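Long-range contacts in COG3291: FOG: PKD repeat (PDB 1WMX), which probably binds cellulose through this family 30 carbohydrate-binding module, one piece of the multidomain protein CelJ to which cellulase activity is attributed: residues F104-V108 against F150-T156; S17-S23 against D35-V39; V101-R105 against I138-M144. One frame throughout, in Å; residues are numbered along the deposited sequence.

Interaction 1: F104-V108 against F150-T156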
ATOM      1  N   PHE B 104      10.060   1.251   0.217  1.00 30.26           N
ATOM      2  CA  PHE B 104       9.791   2.690   0.410  1.00 29.49           C
ATOM      3  C   PHE B 104       8.373   3.039  -0.057  1.00 29.75           C
ATOM      4  O   PHE B 104       7.748   2.304  -0.820  1.00 26.67           O
ATOM      5  CB  PHE B 104      10.789   3.529  -0.391  1.00 29.14           C
ATOM      6  CG  PHE B 104      12.208   3.418   0.135  1.00 29.96           C
ATOM      7  CD1 PHE B 104      12.651   4.277   1.145  1.00 30.44           C
ATOM      8  CD2 PHE B 104      13.070   2.455  -0.386  1.00 30.22           C
ATOM      9  CE1 PHE B 104      13.958   4.166   1.637  1.00 30.70           C
ATOM     10  CE2 PHE B 104      14.372   2.340   0.103  1.00 29.88           C
ATOM     11  CZ  PHE B 104      14.818   3.196   1.117  1.00 30.52           C
ATOM     12  N   ARG B 105       7.903   4.170   0.422  1.00 28.92           N
ATOM     13  CA  ARG B 105       6.564   4.691   0.103  1.00 29.80           C
ATOM     14  C   ARG B 105       6.723   6.153  -0.243  1.00 29.72           C
ATOM     15  O   ARG B 105       7.543   6.857   0.353  1.00 29.68           O
ATOM     16  CB  ARG B 105       5.723   4.497   1.336  1.00 32.19           C
ATOM     17  CG  ARG B 105       4.252   4.859   1.321  1.00 32.76           C
ATOM     18  CD  ARG B 105       3.868   4.662   2.757  1.00 35.60           C
ATOM     19  NE  ARG B 105       2.494   4.471   3.141  1.00 37.37           N
ATOM     20  CZ  ARG B 105       1.910   3.294   3.382  1.00 36.47           C
ATOM     21  NH1 ARG B 105       2.542   2.123   3.181  1.00 36.75           N
ATOM     22  NH2 ARG B 105       0.697   3.217   3.914  1.00 40.76           N
ATOM     23  N   ASP B 106       5.951   6.592  -1.202  1.00 30.02           N
ATOM     24  CA  ASP B 106       5.989   7.986  -1.634  1.00 30.27           C
ATOM     25  C   ASP B 106       4.643   8.625  -1.342  1.00 31.46           C
ATOM     26  O   ASP B 106       3.754   7.993  -0.769  1.00 29.50           O
ATOM     27  CB  ASP B 106       6.287   8.069  -3.134  1.00 30.64           C
ATOM     28  CG  ASP B 106       5.085   7.735  -4.008  1.00 32.71           C
ATOM     29  OD1 ASP B 106       5.204   7.780  -5.274  1.00 33.03           O
ATOM     30  OD2 ASP B 106       3.973   7.415  -3.472  1.00 32.88           O
ATOM     31  N   LYS B 107       4.526   9.869  -1.737  1.00 31.61           N
ATOM     32  CA  LYS B 107       3.291  10.632  -1.571  1.00 33.10           C
ATOM     33  C   LYS B 107       3.233  11.669  -2.682  1.00 34.44           C
ATOM     34  O   LYS B 107       4.095  12.541  -2.778  1.00 36.65           O
ATOM     35  CB  LYS B 107       3.254  11.319  -0.201  1.00 33.01           C
ATOM     36  CG  LYS B 107       1.946  12.078   0.049  1.00 34.09           C
ATOM     37  CD  LYS B 107       1.812  12.575   1.485  1.00 33.11           C
ATOM     38  CE  LYS B 107       2.882  13.596   1.851  1.00 31.86           C
ATOM     39  NZ  LYS B 107       2.697  14.173   3.194  1.00 33.00           N
ATOM     40  N   VAL B 108       2.216  11.536  -3.510  1.00 35.07           N
ATOM     41  CA  VAL B 108       1.984  12.441  -4.645  1.00 35.83           C
ATOM     42  C   VAL B 108       0.512  12.824  -4.656  1.00 37.22           C
ATOM     43  O   VAL B 108      -0.339  12.064  -5.114  1.00 36.54           O
ATOM     44  CB  VAL B 108       2.347  11.744  -5.953  1.00 35.21           C
ATOM     45  CG1 VAL B 108       2.069  12.637  -7.163  1.00 34.68           C
ATOM     46  CG2 VAL B 108       3.826  11.354  -5.990  1.00 34.43           C
ATOM     47  N   PHE B 150       5.344   4.773  -8.812  1.00 44.87           N
ATOM     48  CA  PHE B 150       6.228   5.288  -7.730  1.00 42.40           C
ATOM     49  C   PHE B 150       7.037   6.509  -8.203  1.00 40.95           C
ATOM     50  O   PHE B 150       7.578   6.535  -9.315  1.00 41.08           O
ATOM     51  CB  PHE B 150       7.193   4.208  -7.274  1.00 41.20           C
ATOM     52  CG  PHE B 150       7.958   4.590  -6.008  1.00 41.47           C
ATOM     53  CD1 PHE B 150       7.302   4.625  -4.770  1.00 40.42           C
ATOM     54  CD2 PHE B 150       9.314   4.908  -6.091  1.00 41.91           C
ATOM     55  CE1 PHE B 150       8.011   4.973  -3.614  1.00 41.09           C
ATOM     56  CE2 PHE B 150      10.022   5.257  -4.936  1.00 42.81           C
ATOM     57  CZ  PHE B 150       9.372   5.289  -3.697  1.00 41.59           C
ATOM     58  N   ASP B 151       7.125   7.537  -7.320  1.00 38.58           N
ATOM     59  CA  ASP B 151       7.852   8.765  -7.620  1.00 36.90           C
ATOM     60  C   ASP B 151       9.002   8.988  -6.632  1.00 36.85           C
ATOM     61  O   ASP B 151       8.810   9.553  -5.550  1.00 37.82           O
ATOM     62  CB  ASP B 151       6.889   9.958  -7.582  1.00 37.13           C
ATOM     63  CG  ASP B 151       7.583  11.284  -7.855  1.00 40.66           C
ATOM     64  OD1 ASP B 151       8.789  11.263  -8.180  1.00 40.52           O
ATOM     65  OD2 ASP B 151       6.920  12.346  -7.748  1.00 41.11           O
ATOM     66  N   PRO B 152      10.219   8.546  -6.995  1.00 36.95           N
ATOM     67  CA  PRO B 152      11.384   8.708  -6.116  1.00 34.89           C
ATOM     68  C   PRO B 152      11.716  10.137  -5.682  1.00 34.11           C
ATOM     69  O   PRO B 152      12.532  10.342  -4.780  1.00 35.66           O
ATOM     70  CB  PRO B 152      12.516   8.033  -6.904  1.00 35.87           C
ATOM     71  CG  PRO B 152      12.039   8.107  -8.334  1.00 36.39           C
ATOM     72  CD  PRO B 152      10.581   7.795  -8.209  1.00 34.59           C
ATOM     73  N   SER B 153      11.086  11.125  -6.301  1.00 32.29           N
ATOM     74  CA  SER B 153      11.334  12.506  -5.910  1.00 32.36           C
ATOM     75  C   SER B 153      10.395  12.899  -4.763  1.00 31.64           C
ATOM     76  O   SER B 153      10.524  13.986  -4.199  1.00 31.78           O
ATOM     77  CB  SER B 153      11.100  13.453  -7.094  1.00 31.56           C
ATOM     78  OG  SER B 153       9.709  13.560  -7.383  1.00 33.99           O
ATOM     79  N   SER B 154       9.449  12.022  -4.425  1.00 30.46           N
ATOM     80  CA  SER B 154       8.476  12.308  -3.359  1.00 31.01           C
ATOM     81  C   SER B 154       8.367  11.229  -2.281  1.00 31.07           C
ATOM     82  O   SER B 154       7.266  10.898  -1.845  1.00 30.54           O
ATOM     83  CB  SER B 154       7.088  12.515  -3.961  1.00 30.62           C
ATOM     84  OG  SER B 154       7.111  13.466  -5.004  1.00 29.78           O
ATOM     85  N   VAL B 155       9.504  10.706  -1.840  1.00 30.09           N
ATOM     86  CA  VAL B 155       9.542   9.647  -0.839  1.00 30.94           C
ATOM     87  C   VAL B 155       9.328  10.136   0.592  1.00 31.79           C
ATOM     88  O   VAL B 155       9.945  11.122   1.026  1.00 32.17           O
ATOM     89  CB  VAL B 155      10.892   8.894  -0.897  1.00 31.94           C
ATOM     90  CG1 VAL B 155      10.917   7.775   0.138  1.00 31.55           C
ATOM     91  CG2 VAL B 155      11.123   8.354  -2.306  1.00 30.67           C
ATOM     92  N   THR B 156       8.466   9.435   1.331  1.00 30.46           N
ATOM     93  CA  THR B 156       8.205   9.819   2.720  1.00 28.95           C
ATOM     94  C   THR B 156       8.758   8.853   3.748  1.00 27.67           C
ATOM     95  O   THR B 156       9.302   9.280   4.754  1.00 28.54           O
ATOM     96  CB  THR B 156       6.685   9.952   3.037  1.00 28.61           C
ATOM     97  OG1 THR B 156       6.033   8.697   2.795  1.00 27.37           O
ATOM     98  CG2 THR B 156       6.055  11.054   2.207  1.00 30.06           C
TER
HETATM   99  O   HOH W   1       3.449   8.722   2.330  1.00 32.90           O
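In the beta-sandwich of this carbohydrate-binding module, two adjacent strands of the five-stranded sheet, 101-106 and 155-161, meet as an antiparallel ladder preceded by an Asx turn. Phe150 comes first: its large ring fills the space beside the strand end, CE1 3.6 Å from Asp106 CB and CZ 4.0 Å from Phe104 CB. Asp151 N donates to Asp106 OD1 (2.8 Å). A short carboxylate suits both aspartates: Asp151 OD1 accepts from Ser153 N, closing the Asx turn, and from Ser153 OG as well, while Asp106 OD2 reaches Arg111 and the backbone of Ile117. Ser154 O accepts from Lys107 N at 2.9 Å. Val155 pairs with Asp106 at a non-hydrogen-bonded position, CA to CA 4.0 Å, their side chains diverging; its CG1 lies 4.0 Å from Phe104 CD1 in the core. Finally, Thr156 N donates to Arg105 O (2.9 Å), and its bridging hydroxyl gives its proton from OG1 to water 1 at 2.6 Å, which in turn donates to Asp106 O at 3.2 Å.

Interaction 2: S17-S23 against D35-V39; sequences SPVVGWS and DTLPV
The loop 35-39 runs antiparallel to 17-23 (21-23 extended strand) at the edge of the beta-sandwich's five-stranded sheet. Water completes sparse direct bonding. The register sets Ser23 CA 4.8 Å from Thr36 CA and Pro18 CA 6.0 Å from Val39 CA. Left-handed Asp35 (phi 60°, psi 31°) turns its O to Ser23 N (2.9 Å) and, as a CA-H...O contact, Trp22 CA (3.2 Å). Thr36 (chi1 t) both gives and takes: OG1 donates to Val19 O (2.8 Å) and accepts from water 3 (3.0 Å), which also bonds Ser23 OG, itself tied to Ser66. Small Ser23 (chi1 m) fits under the loop, OG 3.1 Å from Leu37 CD1. Water 2 accepts from Val19 N (2.7 Å) and donates to Leu37 O (2.8 Å); water 4 donates to Ser23 O (2.6 Å) and Asp35 OD1 (2.7 Å). The Trp22 ring (chi1 t) puts CD1 3.9 Å from Asp35 CB and stacks on Tyr113 of the second subunit. Pro18 CG meets Val39 CG2 at 3.7 Å.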
ATOM      1  N   SER B  17      18.250   7.192  18.209  1.00 35.56           N
ATOM      2  CA  SER B  17      17.039   7.584  18.908  1.00 33.38           C
ATOM      3  C   SER B  17      15.720   7.252  18.210  1.00 31.54           C
ATOM      4  O   SER B  17      15.694   6.985  17.006  1.00 31.05           O
ATOM      5  CB  SER B  17      17.115   9.084  19.209  1.00 33.45           C
ATOM      6  OG  SER B  17      17.450   9.796  18.038  1.00 35.27           O
ATOM      7  N   PRO B  18      14.602   7.277  18.972  1.00 29.17           N
ATOM      8  CA  PRO B  18      13.268   6.980  18.449  1.00 26.77           C
ATOM      9  C   PRO B  18      12.998   7.702  17.149  1.00 26.45           C
ATOM     10  O   PRO B  18      13.265   8.895  17.027  1.00 27.92           O
ATOM     11  CB  PRO B  18      12.351   7.419  19.591  1.00 27.28           C
ATOM     12  CG  PRO B  18      13.152   7.028  20.783  1.00 26.53           C
ATOM     13  CD  PRO B  18      14.515   7.592  20.414  1.00 27.48           C
ATOM     14  N   VAL B  19      12.484   6.968  16.170  1.00 24.90           N
ATOM     15  CA  VAL B  19      12.213   7.556  14.870  1.00 23.42           C
ATOM     16  C   VAL B  19      10.737   7.890  14.696  1.00 24.36           C
ATOM     17  O   VAL B  19       9.876   7.079  15.010  1.00 24.77           O
ATOM     18  CB  VAL B  19      12.651   6.609  13.729  1.00 24.58           C
ATOM     19  CG1 VAL B  19      12.456   7.307  12.373  1.00 20.70           C
ATOM     20  CG2 VAL B  19      14.111   6.216  13.925  1.00 20.65           C
ATOM     21  N   VAL B  20      10.463   9.094  14.202  1.00 22.85           N
ATOM     22  CA  VAL B  20       9.100   9.549  13.959  1.00 21.19           C
ATOM     23  C   VAL B  20       8.477   8.728  12.823  1.00 22.43           C
ATOM     24  O   VAL B  20       9.086   8.543  11.775  1.00 20.67           O
ATOM     25  CB  VAL B  20       9.084  11.062  13.595  1.00 21.96           C
ATOM     26  CG1 VAL B  20       7.733  11.462  12.994  1.00 20.58           C
ATOM     27  CG2 VAL B  20       9.353  11.895  14.850  1.00 18.97           C
ATOM     28  N   GLY B  21       7.264   8.232  13.048  1.00 23.43           N
ATOM     29  CA  GLY B  21       6.575   7.433  12.045  1.00 23.49           C
ATOM     30  C   GLY B  21       5.398   6.711  12.677  1.00 25.11           C
ATOM     31  O   GLY B  21       4.850   7.173  13.678  1.00 24.39           O
ATOM     32  N   TRP B  22       5.005   5.576  12.105  1.00 24.34           N
ATOM     33  CA  TRP B  22       3.891   4.808  12.647  1.00 24.37           C
ATOM     34  C   TRP B  22       4.108   3.333  12.367  1.00 24.12           C
ATOM     35  O   TRP B  22       4.374   2.951  11.238  1.00 24.31           O
ATOM     36  CB  TRP B  22       2.563   5.244  12.011  1.00 22.74           C
ATOM     37  CG  TRP B  22       1.331   4.704  12.712  1.00 22.82           C
ATOM     38  CD1 TRP B  22       0.594   5.327  13.693  1.00 24.11           C
ATOM     39  CD2 TRP B  22       0.722   3.419  12.512  1.00 21.15           C
ATOM     40  NE1 TRP B  22      -0.432   4.502  14.111  1.00 25.41           N
ATOM     41  CE2 TRP B  22      -0.376   3.328  13.400  1.00 23.16           C
ATOM     42  CE3 TRP B  22       1.000   2.330  11.663  1.00 23.17           C
ATOM     43  CZ2 TRP B  22      -1.199   2.190  13.465  1.00 23.72           C
ATOM     44  CZ3 TRP B  22       0.178   1.192  11.729  1.00 22.10           C
ATOM     45  CH2 TRP B  22      -0.905   1.137  12.623  1.00 24.27           C
ATOM     46  N   SER B  23       3.996   2.522  13.411  1.00 24.72           N
ATOM     47  CA  SER B  23       4.137   1.075  13.312  1.00 25.43           C
ATOM     48  C   SER B  23       2.902   0.500  13.990  1.00 26.99           C
ATOM     49  O   SER B  23       2.437   1.044  14.996  1.00 28.49           O
ATOM     50  CB  SER B  23       5.394   0.598  14.047  1.00 24.20           C
ATOM     51  OG  SER B  23       6.567   1.026  13.383  1.00 23.30           O
ATOM     52  N   ASP B  35       3.409   4.347  19.246  1.00 24.75           N
ATOM     53  CA  ASP B  35       3.088   3.949  17.879  1.00 24.13           C
ATOM     54  C   ASP B  35       4.272   3.929  16.925  1.00 24.03           C
ATOM     55  O   ASP B  35       4.127   4.192  15.731  1.00 24.26           O
ATOM     56  CB  ASP B  35       1.958   4.806  17.306  1.00 26.11           C
ATOM     57  CG  ASP B  35       0.650   4.598  18.048  1.00 29.38           C
ATOM     58  OD1 ASP B  35       0.223   3.426  18.208  1.00 29.58           O
ATOM     59  OD2 ASP B  35       0.048   5.606  18.473  1.00 32.56           O
ATOM     60  N   THR B  36       5.449   3.628  17.459  1.00 24.97           N
ATOM     61  CA  THR B  36       6.637   3.522  16.629  1.00 24.80           C
ATOM     62  C   THR B  36       7.547   2.427  17.196  1.00 25.56           C
ATOM     63  O   THR B  36       7.272   1.866  18.255  1.00 25.62           O
ATOM     64  CB  THR B  36       7.394   4.888  16.499  1.00 24.66           C
ATOM     65  OG1 THR B  36       8.439   4.753  15.528  1.00 25.63           O
ATOM     66  CG2 THR B  36       7.998   5.324  17.826  1.00 24.99           C
ATOM     67  N   LEU B  37       8.626   2.112  16.488  1.00 25.67           N
ATOM     68  CA  LEU B  37       9.534   1.077  16.937  1.00 26.04           C
ATOM     69  C   LEU B  37      10.304   1.439  18.205  1.00 26.31           C
ATOM     70  O   LEU B  37      10.772   2.564  18.372  1.00 27.40           O
ATOM     71  CB  LEU B  37      10.511   0.728  15.808  1.00 26.35           C
ATOM     72  CG  LEU B  37      10.212  -0.519  14.958  1.00 27.93           C
ATOM     73  CD1 LEU B  37       8.720  -0.736  14.780  1.00 25.79           C
ATOM     74  CD2 LEU B  37      10.905  -0.365  13.616  1.00 26.01           C
ATOM     75  N   PRO B  38      10.432   0.480  19.127  1.00 26.85           N
ATOM     76  CA  PRO B  38      11.165   0.763  20.360  1.00 27.90           C
ATOM     77  C   PRO B  38      12.677   0.756  20.101  1.00 28.70           C
ATOM     78  O   PRO B  38      13.157   0.061  19.209  1.00 28.73           O
ATOM     79  CB  PRO B  38      10.729  -0.366  21.284  1.00 28.10           C
ATOM     80  CG  PRO B  38      10.555  -1.527  20.326  1.00 27.24           C
ATOM     81  CD  PRO B  38       9.873  -0.890  19.130  1.00 26.39           C
ATOM     82  N   VAL B  39      13.418   1.551  20.867  1.00 31.00           N
ATOM     83  CA  VAL B  39      14.869   1.618  20.732  1.00 31.82           C
ATOM     84  C   VAL B  39      15.485   0.759  21.833  1.00 33.97           C
ATOM     85  O   VAL B  39      15.278   1.003  23.025  1.00 33.88           O
ATOM     86  CB  VAL B  39      15.390   3.077  20.841  1.00 33.00           C
ATOM     87  CG1 VAL B  39      16.919   3.105  20.746  1.00 34.27           C
ATOM     88  CG2 VAL B  39      14.791   3.917  19.724  1.00 32.09           C
TER
HETATM   89  O   HOH W   2      11.423   4.475  16.386  1.00 27.28           O
HETATM   90  O   HOH W   3       7.245   3.365  13.142  1.00 22.48           O
HETATM   91  O   HOH W   4       0.432   1.138  16.717  1.00 43.71           O

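Interaction 3: V101-R105 against I138-M144; sequences VIGFR and IPLRDLM
Phe104 lays one face of its ring beneath the methyl of Met144, whose CE stands 4.1 Å from the ring centroid and 20° off the normal, a CH-pi contact. Phe104 (chi1 m, chi2 -88°) projects from the extended strand 101-105 toward 138-144, a strand end at 138-139 that passes into a short, weakly bonded helical turn, about 140-143. No hydrogen bond crosses; Gly103 and Leu143 are the closest in register, CA to CA 7.1 Å. Leucine, branched and wholly apolar, suits the inward side of the turn: Leu143 (m, t) brings CD1 to the ring edge, 3.9 Å from Phe104 CD2, and Leu140 (m, t) places CD2 4.1 Å from Phe104 CE2. Leu143 CD1 also lies 4.2 Å from Gly103 CA. Met144, unbranched and flexible, reaches the ring from its m, t, t rotamer. Two residues earlier in the strand, Ile102 (t, t) extends CD1 to 3.8 Å from Ile138 CD1 (m, t), both also touching Phe89. All the residues that touch are buried. Such interdigitation between a strand of one sheet and the strand end and helical turn that cover it is typical of a beta-sandwich hydrophobic core, this module's fold.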
ATOM      1  N   VAL B 101       8.999  -8.015   4.590  1.00 34.92           N
ATOM      2  CA  VAL B 101       8.998  -7.077   3.461  1.00 34.41           C
ATOM      3  C   VAL B 101       9.682  -5.768   3.842  1.00 33.91           C
ATOM      4  O   VAL B 101       9.524  -5.262   4.950  1.00 34.95           O
ATOM      5  CB  VAL B 101       7.581  -6.769   3.024  1.00 34.18           C
ATOM      6  CG1 VAL B 101       7.567  -5.839   1.808  1.00 35.44           C
ATOM      7  CG2 VAL B 101       6.825  -8.044   2.662  1.00 34.65           C
ATOM      8  N   ILE B 102      10.438  -5.232   2.905  1.00 33.15           N
ATOM      9  CA  ILE B 102      11.155  -3.969   3.113  1.00 33.72           C
ATOM     10  C   ILE B 102      11.104  -3.158   1.822  1.00 33.10           C
ATOM     11  O   ILE B 102      11.265  -3.703   0.726  1.00 32.81           O
ATOM     12  CB  ILE B 102      12.616  -4.248   3.504  1.00 32.78           C
ATOM     13  CG1 ILE B 102      13.388  -2.940   3.749  1.00 34.12           C
ATOM     14  CG2 ILE B 102      13.354  -5.038   2.420  1.00 34.33           C
ATOM     15  CD1 ILE B 102      14.743  -3.134   4.432  1.00 31.61           C
ATOM     16  N   GLY B 103      10.875  -1.858   1.956  1.00 32.25           N
ATOM     17  CA  GLY B 103      10.799  -0.978   0.775  1.00 30.73           C
ATOM     18  C   GLY B 103      10.597   0.487   1.167  1.00 30.83           C
ATOM     19  O   GLY B 103      10.919   0.898   2.282  1.00 29.99           O
ATOM     20  N   PHE B 104      10.060   1.251   0.217  1.00 30.26           N
ATOM     21  CA  PHE B 104       9.791   2.690   0.410  1.00 29.49           C
ATOM     22  C   PHE B 104       8.373   3.039  -0.057  1.00 29.75           C
ATOM     23  O   PHE B 104       7.748   2.304  -0.820  1.00 26.67           O
ATOM     24  CB  PHE B 104      10.789   3.529  -0.391  1.00 29.14           C
ATOM     25  CG  PHE B 104      12.208   3.418   0.135  1.00 29.96           C
ATOM     26  CD1 PHE B 104      12.651   4.277   1.145  1.00 30.44           C
ATOM     27  CD2 PHE B 104      13.070   2.455  -0.386  1.00 30.22           C
ATOM     28  CE1 PHE B 104      13.958   4.166   1.637  1.00 30.70           C
ATOM     29  CE2 PHE B 104      14.372   2.340   0.103  1.00 29.88           C
ATOM     30  CZ  PHE B 104      14.818   3.196   1.117  1.00 30.52           C
ATOM     31  N   ARG B 105       7.903   4.170   0.422  1.00 28.92           N
ATOM     32  CA  ARG B 105       6.564   4.691   0.103  1.00 29.80           C
ATOM     33  C   ARG B 105       6.723   6.153  -0.243  1.00 29.72           C
ATOM     34  O   ARG B 105       7.543   6.857   0.353  1.00 29.68           O
ATOM     35  CB  ARG B 105       5.723   4.497   1.336  1.00 32.19           C
ATOM     36  CG  ARG B 105       4.252   4.859   1.321  1.00 32.76           C
ATOM     37  CD  ARG B 105       3.868   4.662   2.757  1.00 35.60           C
ATOM     38  NE  ARG B 105       2.494   4.471   3.141  1.00 37.37           N
ATOM     39  CZ  ARG B 105       1.910   3.294   3.382  1.00 36.47           C
ATOM     40  NH1 ARG B 105       2.542   2.123   3.181  1.00 36.75           N
ATOM     41  NH2 ARG B 105       0.697   3.217   3.914  1.00 40.76           N
ATOM     42  N   ILE B 138      20.862  -2.789   0.267  1.00 42.69           N
ATOM     43  CA  ILE B 138      19.854  -2.918  -0.789  1.00 41.81           C
ATOM     44  C   ILE B 138      20.034  -1.760  -1.755  1.00 43.80           C
ATOM     45  O   ILE B 138      20.081  -0.590  -1.359  1.00 44.58           O
ATOM     46  CB  ILE B 138      18.482  -2.927  -0.150  1.00 40.66           C
ATOM     47  CG1 ILE B 138      18.338  -4.101   0.822  1.00 37.88           C
ATOM     48  CG2 ILE B 138      17.348  -3.055  -1.170  1.00 40.24           C
ATOM     49  CD1 ILE B 138      16.992  -4.143   1.531  1.00 37.13           C
ATOM     50  N   PRO B 139      20.153  -1.713  -2.977  1.00 45.43           N
ATOM     51  CA  PRO B 139      20.244  -0.866  -4.150  1.00 44.41           C
ATOM     52  C   PRO B 139      18.854  -0.313  -4.568  1.00 41.98           C
ATOM     53  O   PRO B 139      17.979  -1.063  -5.049  1.00 42.58           O
ATOM     54  CB  PRO B 139      20.893  -1.681  -5.205  1.00 44.89           C
ATOM     55  CG  PRO B 139      20.997  -3.116  -4.671  1.00 45.92           C
ATOM     56  CD  PRO B 139      20.447  -3.177  -3.292  1.00 46.39           C
ATOM     57  N   LEU B 140      18.945   0.679  -4.360  1.00 41.10           N
ATOM     58  CA  LEU B 140      17.815   1.560  -4.748  1.00 39.47           C
ATOM     59  C   LEU B 140      17.297   1.205  -6.142  1.00 39.94           C
ATOM     60  O   LEU B 140      16.083   1.047  -6.348  1.00 41.07           O
ATOM     61  CB  LEU B 140      18.279   3.033  -4.762  1.00 35.83           C
ATOM     62  CG  LEU B 140      18.618   3.587  -3.367  1.00 33.76           C
ATOM     63  CD1 LEU B 140      18.597   5.120  -3.304  1.00 29.67           C
ATOM     64  CD2 LEU B 140      17.647   3.121  -2.283  1.00 30.17           C
ATOM     65  N   ARG B 141      18.123   1.264  -7.177  1.00 41.70           N
ATOM     66  CA  ARG B 141      17.619   1.041  -8.543  1.00 44.09           C
ATOM     67  C   ARG B 141      16.835  -0.286  -8.581  1.00 45.35           C
ATOM     68  O   ARG B 141      15.867  -0.431  -9.347  1.00 45.32           O
ATOM     69  CB  ARG B 141      18.832   1.016  -9.583  1.00 46.25           C
ATOM     70  CG  ARG B 141      19.877  -0.120  -9.314  1.00 48.17           C
ATOM     71  CD  ARG B 141      21.276  -0.141 -10.083  1.00 50.96           C
ATOM     72  NE  ARG B 141      22.338   0.490  -9.425  1.00 54.57           N
ATOM     73  CZ  ARG B 141      23.227   0.319  -8.438  1.00 54.50           C
ATOM     74  NH1 ARG B 141      23.465  -0.791  -7.701  1.00 55.10           N
ATOM     75  NH2 ARG B 141      23.887   1.407  -8.062  1.00 55.91           N
ATOM     76  N   ASP B 142      17.025  -1.160  -7.652  1.00 45.96           N
ATOM     77  CA  ASP B 142      16.306  -2.444  -7.672  1.00 46.71           C
ATOM     78  C   ASP B 142      14.835  -2.289  -7.207  1.00 46.58           C
ATOM     79  O   ASP B 142      13.982  -3.128  -7.510  1.00 48.13           O
ATOM     80  CB  ASP B 142      16.970  -3.455  -6.711  1.00 46.60           C
ATOM     81  CG  ASP B 142      18.346  -3.946  -7.171  1.00 47.97           C
ATOM     82  OD1 ASP B 142      18.947  -4.886  -6.517  1.00 51.10           O
ATOM     83  OD2 ASP B 142      18.903  -3.424  -8.205  1.00 47.03           O
ATOM     84  N   LEU B 143      14.569  -1.212  -6.479  1.00 46.70           N
ATOM     85  CA  LEU B 143      13.227  -0.945  -5.896  1.00 47.41           C
ATOM     86  C   LEU B 143      12.454   0.122  -6.629  1.00 47.87           C
ATOM     87  O   LEU B 143      11.290  -0.102  -7.034  1.00 46.65           O
ATOM     88  CB  LEU B 143      13.384  -0.435  -4.456  1.00 46.75           C
ATOM     89  CG  LEU B 143      13.675  -1.539  -3.454  1.00 47.97           C
ATOM     90  CD1 LEU B 143      13.906  -1.013  -2.034  1.00 47.72           C
ATOM     91  CD2 LEU B 143      12.535  -2.547  -3.349  1.00 46.38           C
ATOM     92  N   MET B 144      13.156   1.211  -6.739  1.00 49.59           N
ATOM     93  CA  MET B 144      12.678   2.434  -7.331  1.00 52.22           C
ATOM     94  C   MET B 144      12.890   2.555  -8.829  1.00 54.99           C
ATOM     95  O   MET B 144      13.203   3.634  -9.336  1.00 55.32           O
ATOM     96  CB  MET B 144      13.394   3.605  -6.744  1.00 50.87           C
ATOM     97  CG  MET B 144      13.179   3.770  -5.263  1.00 49.58           C
ATOM     98  SD  MET B 144      13.906   5.275  -4.697  1.00 49.86           S
ATOM     99  CE  MET B 144      13.755   5.407  -2.941  1.00 50.71           C
TER

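Interaction 2 comes first along the chain and closes before the other two begin; interactions 1 and 3 both start from strand 101-106 and share Phe104 and Arg105. Their centres are 11 Å apart, and they touch where Met144 packs against Phe150, Pro152 and Val155, so that apolar side chains of the ladder within the five-stranded sheet run into those of the core contact with the end of strand 134-139 and helix 140-143. Interaction 2 lies on the opposite side of the chain's centre from interaction 3, its centre about 20 Å from those of both others. All three reach the five-stranded sheet, interaction 2 at its edge strand 21-25, so they sample its edge and interior within one carbohydrate-binding module.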